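PDB 6DX5: RNA-dependent RNA polymerase from Farallon virus, which probably acts as the viral RNA-directed RNA polymerase, and is represented here by its OTU-like cysteine protease domain, a viral deubiquitinase module. Local coordinates for residues 78-81 with 82-86; 108-111 with 112-115. One frame throughout, in Å; residues are numbered along the deposited sequence.

Contact 1. Residues 78-81 with 82-86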
loop_
_atom_site.group_PDB
_atom_site.type_symbol
_atom_site.label_atom_id
_atom_site.label_comp_id
_atom_site.label_asym_id
_atom_site.label_seq_id
_atom_site.Cartn_x
_atom_site.Cartn_y
_atom_site.Cartn_z
ATOM N N TYR A 78 -8.442 10.708 3.055
ATOM C CA TYR A 78 -9.312 11.697 3.695
ATOM C C TYR A 78 -9.819 12.788 2.756
ATOM O O TYR A 78 -10.917 13.315 2.983
ATOM C CB TYR A 78 -8.598 12.285 4.905
ATOM C CG TYR A 78 -8.500 11.234 5.972
ATOM C CD1 TYR A 78 -7.404 10.363 6.031
ATOM C CD2 TYR A 78 -9.531 11.064 6.890
ATOM C CE1 TYR A 78 -7.326 9.365 6.997
ATOM C CE2 TYR A 78 -9.464 10.070 7.867
ATOM C CZ TYR A 78 -8.357 9.233 7.914
ATOM O OH TYR A 78 -8.302 8.255 8.874
ATOM N N ASN A 79 -9.055 13.158 1.715
ATOM C CA ASN A 79 -9.572 14.095 0.707
ATOM C C ASN A 79 -10.698 13.478 -0.097
ATOM O O ASN A 79 -11.626 14.189 -0.526
ATOM C CB ASN A 79 -8.471 14.535 -0.260
ATOM C CG ASN A 79 -7.469 15.499 0.379
ATOM O OD1 ASN A 79 -7.694 16.048 1.481
ATOM N ND2 ASN A 79 -6.371 15.737 -0.331
ATOM N N TYR A 80 -10.633 12.163 -0.350
ATOM C CA TYR A 80 -11.760 11.539 -1.014
ATOM C C TYR A 80 -12.976 11.514 -0.100
ATOM O O TYR A 80 -14.099 11.775 -0.553
ATOM C CB TYR A 80 -11.411 10.138 -1.520
ATOM C CG TYR A 80 -12.548 9.630 -2.377
ATOM C CD1 TYR A 80 -12.802 10.209 -3.616
ATOM C CD2 TYR A 80 -13.394 8.619 -1.944
ATOM C CE1 TYR A 80 -13.865 9.775 -4.408
ATOM C CE2 TYR A 80 -14.447 8.181 -2.727
ATOM C CZ TYR A 80 -14.683 8.756 -3.955
ATOM O OH TYR A 80 -15.752 8.328 -4.741
ATOM N N ARG A 81 -12.775 11.253 1.202
ATOM C CA ARG A 81 -13.933 11.217 2.096
ATOM C C ARG A 81 -14.545 12.593 2.281
ATOM O O ARG A 81 -15.770 12.711 2.415
ATOM C CB ARG A 81 -13.564 10.650 3.445
ATOM C CG ARG A 81 -12.983 9.293 3.333
ATOM C CD ARG A 81 -13.039 8.652 4.634
ATOM N NE ARG A 81 -12.346 7.398 4.557
ATOM C CZ ARG A 81 -12.071 6.655 5.606
ATOM N NH1 ARG A 81 -12.439 7.087 6.800
ATOM N NH2 ARG A 81 -11.442 5.494 5.451
ATOM N N ALA A 82 -13.707 13.636 2.339
ATOM C CA ALA A 82 -14.223 14.995 2.402
ATOM C C ALA A 82 -15.092 15.313 1.196
ATOM O O ALA A 82 -16.194 15.847 1.345
ATOM C CB ALA A 82 -13.071 15.984 2.504
ATOM N N GLU A 83 -14.623 14.991 -0.012
ATOM C CA GLU A 83 -15.371 15.376 -1.203
ATOM C C GLU A 83 -16.673 14.597 -1.370
ATOM O O GLU A 83 -17.546 15.048 -2.109
ATOM C CB GLU A 83 -14.512 15.236 -2.463
ATOM C CG GLU A 83 -14.673 13.948 -3.209
ATOM C CD GLU A 83 -14.225 14.078 -4.650
ATOM O OE1 GLU A 83 -14.762 13.348 -5.530
ATOM O OE2 GLU A 83 -13.341 14.929 -4.899
ATOM N N ASN A 84 -16.832 13.448 -0.703
ATOM C CA ASN A 84 -18.122 12.770 -0.668
ATOM C C ASN A 84 -18.989 13.210 0.495
ATOM O O ASN A 84 -20.210 13.068 0.421
ATOM C CB ASN A 84 -17.938 11.252 -0.632
ATOM C CG ASN A 84 -17.663 10.697 -1.989
ATOM O OD1 ASN A 84 -18.232 9.681 -2.380
ATOM N ND2 ASN A 84 -16.806 11.383 -2.750
ATOM N N GLU A 85 -18.396 13.751 1.557
ATOM C CA GLU A 85 -19.193 14.437 2.567
ATOM C C GLU A 85 -19.872 15.675 1.980
ATOM O O GLU A 85 -21.044 15.964 2.281
ATOM C CB GLU A 85 -18.295 14.814 3.740
ATOM C CG GLU A 85 -18.923 14.673 5.107
ATOM C CD GLU A 85 -17.903 14.929 6.213
ATOM O OE1 GLU A 85 -17.266 16.009 6.206
ATOM O OE2 GLU A 85 -17.712 14.031 7.066
ATOM N N ILE A 86 -19.155 16.398 1.108
ATOM C CA ILE A 86 -19.635 17.676 0.586
ATOM C C ILE A 86 -20.813 17.469 -0.365
ATOM O O ILE A 86 -21.796 18.221 -0.326
ATOM C CB ILE A 86 -18.460 18.436 -0.066
ATOM C CG1 ILE A 86 -17.515 18.942 1.028
ATOM C CG2 ILE A 86 -18.961 19.599 -0.875
ATOM C CD1 ILE A 86 -16.094 19.313 0.589
#

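Contact 2. Residues 108-111 with 112-115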
loop_
_atom_site.group_PDB
_atom_site.type_symbol
_atom_site.label_atom_id
_atom_site.label_comp_id
_atom_site.label_asym_id
_atom_site.label_seq_id
_atom_site.Cartn_x
_atom_site.Cartn_y
_atom_site.Cartn_z
ATOM N N ARG A 108 -11.070 20.308 4.179
ATOM C CA ARG A 108 -11.908 19.341 4.879
ATOM C C ARG A 108 -11.191 18.009 5.079
ATOM O O ARG A 108 -11.364 17.362 6.119
ATOM C CB ARG A 108 -13.216 19.122 4.110
ATOM C CG ARG A 108 -14.211 18.366 4.927
ATOM C CD ARG A 108 -14.730 19.335 5.916
ATOM N NE ARG A 108 -16.124 19.035 6.241
ATOM C CZ ARG A 108 -17.169 19.282 5.450
ATOM N NH1 ARG A 108 -16.992 19.856 4.246
ATOM N NH2 ARG A 108 -18.394 18.950 5.862
ATOM N N GLY A 109 -10.410 17.561 4.081
ATOM C CA GLY A 109 -9.751 16.258 4.190
ATOM C C GLY A 109 -8.774 16.232 5.344
ATOM O O GLY A 109 -8.739 15.287 6.138
ATOM N N LEU A 110 -7.985 17.290 5.477
ATOM C CA LEU A 110 -7.053 17.374 6.593
ATOM C C LEU A 110 -7.787 17.374 7.923
ATOM O O LEU A 110 -7.374 16.678 8.856
ATOM C CB LEU A 110 -6.180 18.614 6.441
ATOM C CG LEU A 110 -5.416 18.968 7.704
ATOM C CD1 LEU A 110 -4.353 17.909 7.943
ATOM C CD2 LEU A 110 -4.797 20.394 7.550
ATOM N N ASP A 111 -8.886 18.134 8.029
ATOM C CA ASP A 111 -9.650 18.144 9.281
ATOM C C ASP A 111 -10.222 16.756 9.621
ATOM O O ASP A 111 -10.241 16.367 10.797
ATOM C CB ASP A 111 -10.770 19.190 9.244
ATOM C CG ASP A 111 -10.241 20.639 9.087
ATOM O OD1 ASP A 111 -10.952 21.441 8.436
ATOM O OD2 ASP A 111 -9.134 20.983 9.584
ATOM N N LEU A 112 -10.695 15.999 8.613
ATOM C CA LEU A 112 -11.134 14.639 8.885
ATOM C C LEU A 112 -9.970 13.779 9.386
ATOM O O LEU A 112 -10.121 13.017 10.348
ATOM C CB LEU A 112 -11.765 14.019 7.644
ATOM C CG LEU A 112 -13.083 14.674 7.159
ATOM C CD1 LEU A 112 -13.498 14.120 5.801
ATOM C CD2 LEU A 112 -14.207 14.526 8.158
ATOM N N TYR A 113 -8.802 13.890 8.746
ATOM C CA TYR A 113 -7.640 13.131 9.194
ATOM C C TYR A 113 -7.328 13.444 10.650
ATOM O O TYR A 113 -7.167 12.534 11.466
ATOM C CB TYR A 113 -6.414 13.416 8.307
ATOM C CG TYR A 113 -5.118 12.884 8.909
ATOM C CD1 TYR A 113 -4.846 11.517 8.925
ATOM C CD2 TYR A 113 -4.195 13.737 9.494
ATOM C CE1 TYR A 113 -3.699 11.021 9.512
ATOM C CE2 TYR A 113 -3.034 13.246 10.084
ATOM C CZ TYR A 113 -2.798 11.891 10.062
ATOM O OH TYR A 113 -1.661 11.396 10.639
ATOM N N LEU A 114 -7.222 14.734 10.991
ATOM C CA LEU A 114 -6.902 15.126 12.358
ATOM C C LEU A 114 -7.954 14.628 13.350
ATOM O O LEU A 114 -7.614 14.251 14.478
ATOM C CB LEU A 114 -6.774 16.654 12.451
ATOM C CG LEU A 114 -5.606 17.161 11.628
ATOM C CD1 LEU A 114 -5.557 18.643 11.634
ATOM C CD2 LEU A 114 -4.333 16.523 12.230
ATOM N N GLU A 115 -9.236 14.631 12.967
ATOM C CA GLU A 115 -10.266 14.121 13.880
ATOM C C GLU A 115 -10.013 12.662 14.262
ATOM O O GLU A 115 -10.192 12.283 15.429
ATOM C CB GLU A 115 -11.667 14.265 13.276
ATOM C CG GLU A 115 -12.241 15.677 13.422
ATOM C CD GLU A 115 -13.610 15.866 12.753
ATOM O OE1 GLU A 115 -14.392 14.889 12.664
ATOM O OE2 GLU A 115 -13.891 17.005 12.319
#

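Contact 1. Residues 78-81 with 82-86
Y80 and N84, one helical turn apart near the end of helix 72-86, lay a ring against an amide. ND2 of N84 sits over one face of the phenol, displaced toward its rim and 3.6 Å from Y80 CZ. The two planes are inclined by 49°, and the amide therefore meets the ring at a slant instead of stacking flat on it. Y80 reaches this place because CG stands anti to the backbone N (chi1 -172°), which swings the ring along the helix toward its C-terminal end. E83 comes to the same ring obliquely, its OE1 3.9 Å from Y80 CE1, while its CG rests 3.5 Å from the carbonyl oxygen Y80 O.

A82 is buried on the side of the turn that meets R108 of helix 103-117. Its N donates to Y78 O at 2.9 Å, and its methyl CB lies against that same oxygen. R81 CB lies 3.2 Å from A82 N, and the chain beyond runs extended from CG to NE, away from the turn. R81 O takes a bond from E85 N (3.0 Å) and a weak one from N84 N, whose better acceptor is Y80 O at 3.2 Å.

L8 of the second subunit packs on Y80, R81 and N84. Four i to i+4 backbone bonds thus hold the turn; N84 ND2 and E83 OE1 neighbour the ring by proximity alone, without a side-chain hydrogen bond between the segments.

Contact 2. Residues 108-111 with 112-115
L110 and L114 make the closest side-chain packing of this helical turn, with L110 CG 3.9 Å from L114 CD1. Their branches cross at an angle, and CD1 of L110 also lies against CG of L114. The two leucines take different first torsions: L110 has CG anti to its own N (chi1 166°), which lets the CD1 branch reach forward to L114, whereas L114 has CG anti to its carbonyl carbon (chi1 -65°), leaning back to meet it. The oxygen L110 O is enclosed by the next turn: L114 N donates to it at 2.9 Å in a nearly straight bond (N-H...O 171°), L114 CG lies 3.3 Å away, and Y113 CB is at 3.4 Å. This oxygen also lies at the edge of the Y113 ring, near its plane.

Y113 is buried but turns its ring away from the preceding turn, toward L61 and A64 of helix 53-66, and its OH is hydrogen-bonded to E128. L112 uses CG to cover R108 O at 3.4 Å, the same oxygen that accepts its amide hydrogen, and faces Y78 and E85 of helix 72-86.

The side carrying D111 and E115 is looser. E115 is exposed, and it touches the preceding turn through CB and CG, the latter 3.4 Å from D111 O. The carboxylates stay well separated, with D111 OD1 6.6 Å from E115 OE2, a spacing that probably limits their mutual repulsion.

Apolar residues at i and i+4 on one side and acidic ones on another are the mark of an amphipathic alpha-helix, here helix 103-117 of the OTU-like protease domain, packed against helices 72-86 and 53-66.

In the fold
Contacts 1 and 2 lie on successive helices, 72-86 and 103-117, centres about 10 Å apart, and touch directly. E85 OE1 forms a salt bridge with R108 NH2 at 3.2 Å, Y78 CB packs on G109 O, and N79 OD1 lies against G109 CA; the lack of a side chain there probably helps the helices approach. Both are partly buried, but contact 1 lies farther from the chain's centre and meets the second subunit, whereas no other protein chain touches contact 2. Their chemistry differs: a tyrosine ring beside amide and carboxylate groups in 78-86, leucine packing in 108-115. Y78 lines a pocket holding dithiothreitol, probably from the crystallisation liquor; Y113 lies about 5 Å from a bound dithiothreitol.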